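Side-chain contact in putative diflavin flavoprotein A 3 (Synechocystis sp., PDB 6H0C), which probably passes electrons from NADH to oxygen, reducing it to water, and is represented here by its flavodiiron core: residues Asn62-Leu67 against Leu92-Ser97. Numbering follows the deposited sequence.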
ATOM      1  N   ASN A  62       0.611   8.898  21.302  1.00 35.10           N
ATOM      2  CA  ASN A  62      -0.780   9.269  21.568  1.00 36.41           C
ATOM      3  C   ASN A  62      -1.647   8.038  21.616  1.00 36.62           C
ATOM      4  O   ASN A  62      -2.549   7.919  22.450  1.00 36.28           O
ATOM      5  CB  ASN A  62      -1.333  10.212  20.501  1.00 36.75           C
ATOM      6  CG  ASN A  62      -0.941  11.644  20.727  1.00 47.93           C
ATOM      7  OD1 ASN A  62      -0.214  11.963  21.671  1.00 57.53           O
ATOM      8  ND2 ASN A  62      -1.403  12.525  19.847  1.00 45.11           N
ATOM      9  N   PHE A  63      -1.376   7.127  20.690  1.00 34.31           N
ATOM     10  CA  PHE A  63      -2.202   5.947  20.560  1.00 33.36           C
ATOM     11  C   PHE A  63      -2.070   5.043  21.774  1.00 33.81           C
ATOM     12  O   PHE A  63      -3.073   4.664  22.384  1.00 30.00           O
ATOM     13  CB  PHE A  63      -1.853   5.163  19.298  1.00 27.43           C
ATOM     14  CG  PHE A  63      -2.608   3.872  19.183  1.00 26.67           C
ATOM     15  CD1 PHE A  63      -3.936   3.868  18.780  1.00 31.08           C
ATOM     16  CD2 PHE A  63      -2.004   2.669  19.503  1.00 25.85           C
ATOM     17  CE1 PHE A  63      -4.648   2.679  18.676  1.00 29.48           C
ATOM     18  CE2 PHE A  63      -2.706   1.479  19.403  1.00 29.83           C
ATOM     19  CZ  PHE A  63      -4.030   1.483  18.991  1.00 29.71           C
ATOM     20  N   VAL A  64      -0.832   4.685  22.111  1.00 32.29           N
ATOM     21  CA  VAL A  64      -0.603   3.777  23.228  1.00 31.28           C
ATOM     22  C   VAL A  64      -1.073   4.450  24.508  1.00 34.14           C
ATOM     23  O   VAL A  64      -1.668   3.812  25.373  1.00 34.17           O
ATOM     24  CB  VAL A  64       0.877   3.365  23.347  1.00 30.67           C
ATOM     25  CG1 VAL A  64       1.135   2.647  24.670  1.00 28.91           C
ATOM     26  CG2 VAL A  64       1.259   2.481  22.179  1.00 32.42           C
ATOM     27  N   GLY A  65      -0.828   5.753  24.598  1.00 37.97           N
ATOM     28  CA  GLY A  65      -1.241   6.538  25.744  1.00 37.43           C
ATOM     29  C   GLY A  65      -2.741   6.507  25.906  1.00 37.76           C
ATOM     30  O   GLY A  65      -3.248   6.323  27.007  1.00 43.63           O
ATOM     31  N   THR A  66      -3.452   6.671  24.797  1.00 33.49           N
ATOM     32  CA  THR A  66      -4.909   6.656  24.809  1.00 31.53           C
ATOM     33  C   THR A  66      -5.482   5.268  25.075  1.00 34.03           C
ATOM     34  O   THR A  66      -6.393   5.099  25.886  1.00 36.67           O
ATOM     35  CB  THR A  66      -5.465   7.164  23.482  1.00 31.94           C
ATOM     36  OG1 THR A  66      -5.134   8.546  23.338  1.00 38.53           O
ATOM     37  CG2 THR A  66      -6.966   7.007  23.451  1.00 33.46           C
ATOM     38  N   LEU A  67      -4.942   4.277  24.383  1.00 33.54           N
ATOM     39  CA  LEU A  67      -5.424   2.909  24.505  1.00 35.87           C
ATOM     40  C   LEU A  67      -5.366   2.402  25.945  1.00 41.53           C
ATOM     41  O   LEU A  67      -6.334   1.840  26.449  1.00 41.61           O
ATOM     42  CB  LEU A  67      -4.615   1.986  23.594  1.00 32.01           C
ATOM     43  CG  LEU A  67      -5.094   0.537  23.521  1.00 32.05           C
ATOM     44  CD1 LEU A  67      -6.565   0.489  23.097  1.00 29.69           C
ATOM     45  CD2 LEU A  67      -4.210  -0.280  22.567  1.00 30.87           C
ATOM     46  N   LEU A  92       4.438  -1.413  16.980  1.00 29.31           N
ATOM     47  CA  LEU A  92       4.283  -2.784  17.454  1.00 36.78           C
ATOM     48  C   LEU A  92       5.276  -3.133  18.552  1.00 38.35           C
ATOM     49  O   LEU A  92       4.905  -3.797  19.514  1.00 39.47           O
ATOM     50  CB  LEU A  92       4.436  -3.778  16.308  1.00 38.78           C
ATOM     51  CG  LEU A  92       3.195  -3.980  15.459  1.00 51.31           C
ATOM     52  CD1 LEU A  92       3.514  -4.954  14.339  1.00 55.53           C
ATOM     53  CD2 LEU A  92       2.043  -4.477  16.328  1.00 48.98           C
ATOM     54  N   LYS A  93       6.529  -2.703  18.401  1.00 38.33           N
ATOM     55  CA  LYS A  93       7.561  -2.991  19.405  1.00 41.67           C
ATOM     56  C   LYS A  93       7.121  -2.529  20.791  1.00 42.20           C
ATOM     57  O   LYS A  93       7.283  -3.245  21.779  1.00 45.64           O
ATOM     58  CB  LYS A  93       8.893  -2.323  19.050  1.00 44.26           C
ATOM     59  CG  LYS A  93       9.657  -2.939  17.884  1.00 53.24           C
ATOM     60  CD  LYS A  93      10.911  -2.110  17.560  1.00 59.84           C
ATOM     61  CE  LYS A  93      11.237  -2.109  16.063  1.00 62.45           C
ATOM     62  NZ  LYS A  93      12.307  -1.129  15.697  1.00 62.52           N
ATOM     63  N   LEU A  94       6.562  -1.327  20.864  1.00 36.27           N
ATOM     64  CA  LEU A  94       6.127  -0.787  22.142  1.00 32.42           C
ATOM     65  C   LEU A  94       4.890  -1.518  22.635  1.00 36.28           C
ATOM     66  O   LEU A  94       4.848  -1.970  23.772  1.00 40.55           O
ATOM     67  CB  LEU A  94       5.847   0.711  22.034  1.00 33.61           C
ATOM     68  CG  LEU A  94       5.300   1.335  23.316  1.00 30.22           C
ATOM     69  CD1 LEU A  94       6.291   1.145  24.448  1.00 30.82           C
ATOM     70  CD2 LEU A  94       4.976   2.807  23.108  1.00 33.86           C
ATOM     71  N   LEU A  95       3.882  -1.633  21.774  1.00 34.54           N
ATOM     72  CA  LEU A  95       2.626  -2.283  22.142  1.00 35.11           C
ATOM     73  C   LEU A  95       2.828  -3.715  22.659  1.00 35.33           C
ATOM     74  O   LEU A  95       2.223  -4.132  23.653  1.00 33.92           O
ATOM     75  CB  LEU A  95       1.673  -2.299  20.942  1.00 33.51           C
ATOM     76  CG  LEU A  95       0.311  -2.941  21.190  1.00 35.78           C
ATOM     77  CD1 LEU A  95      -0.411  -2.152  22.255  1.00 40.25           C
ATOM     78  CD2 LEU A  95      -0.509  -2.996  19.917  1.00 33.21           C
ATOM     79  N   LEU A  96       3.677  -4.470  21.975  1.00 37.73           N
ATOM     80  CA  LEU A  96       3.890  -5.866  22.335  1.00 41.43           C
ATOM     81  C   LEU A  96       4.722  -5.986  23.607  1.00 45.50           C
ATOM     82  O   LEU A  96       4.656  -7.001  24.293  1.00 49.15           O
ATOM     83  CB  LEU A  96       4.549  -6.623  21.179  1.00 39.80           C
ATOM     84  CG  LEU A  96       3.655  -6.692  19.939  1.00 35.83           C
ATOM     85  CD1 LEU A  96       4.263  -7.556  18.857  1.00 41.59           C
ATOM     86  CD2 LEU A  96       2.296  -7.216  20.330  1.00 32.05           C
ATOM     87  N   SER A  97       5.492  -4.948  23.929  1.00 43.80           N
ATOM     88  CA  SER A  97       6.193  -4.887  25.213  1.00 43.72           C
ATOM     89  C   SER A  97       5.183  -4.845  26.344  1.00 45.48           C
ATOM     90  O   SER A  97       5.381  -5.442  27.393  1.00 52.11           O
ATOM     91  CB  SER A  97       7.111  -3.665  25.292  1.00 47.04           C
ATOM     92  OG  SER A  97       8.203  -3.780  24.398  1.00 57.08           O
TER
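With CG anti to the backbone N, chi1 (176°) carries the side chain of Leu94 out from helix 86-98, and chi2 (60°) turns its CD2 methyl onto Val64 of helix 60-70. The valine places CG1 anti to its own backbone N and CG2 anti to the carbonyl carbon, and both branches lie within van der Waals range of that one methyl: Leu94 CD2 is 3.8 Å from Val64 CG2 and 4.1 Å from Val64 CG1. CB of the valine is equally near, so a single leucine methyl rests against the whole branched end of Val64, the two side chains meeting at a slant. A second apolar touch lies beside it, looser, where Leu67 CD2 and Leu95 CD1 come within 4.2 Å. The CA-CB bond of Leu67 points at the opposing helix, whereas that of Leu95 does not, and the far end of the Leu95 side chain closes the distance. Between residues 62-67 and 92-97 the backbones come closest at Val64 and Leu95, whose CA atoms stand 7.0 Å apart. Away from this apolar seam, Thr66 OG1 returns to its own helix and hydrogen-bonds to Asn62 O at 2.8 Å; this carbonyl also accepts Thr66 N, from the other face of its plane. Ser97 OG likewise hydrogen-bonds back to Lys93 O. Leu67 and Leu95 both also rest on Leu51 of strand 49-52, and Phe63 adds its ring to that strand and to Phe17. Here helices 60-70 and 86-98, joined by aliphatic side chains against a mixed beta-sheet, form part of an outer helical layer of the metallo-beta-lactamase-like αββα fold in the flavodiiron core.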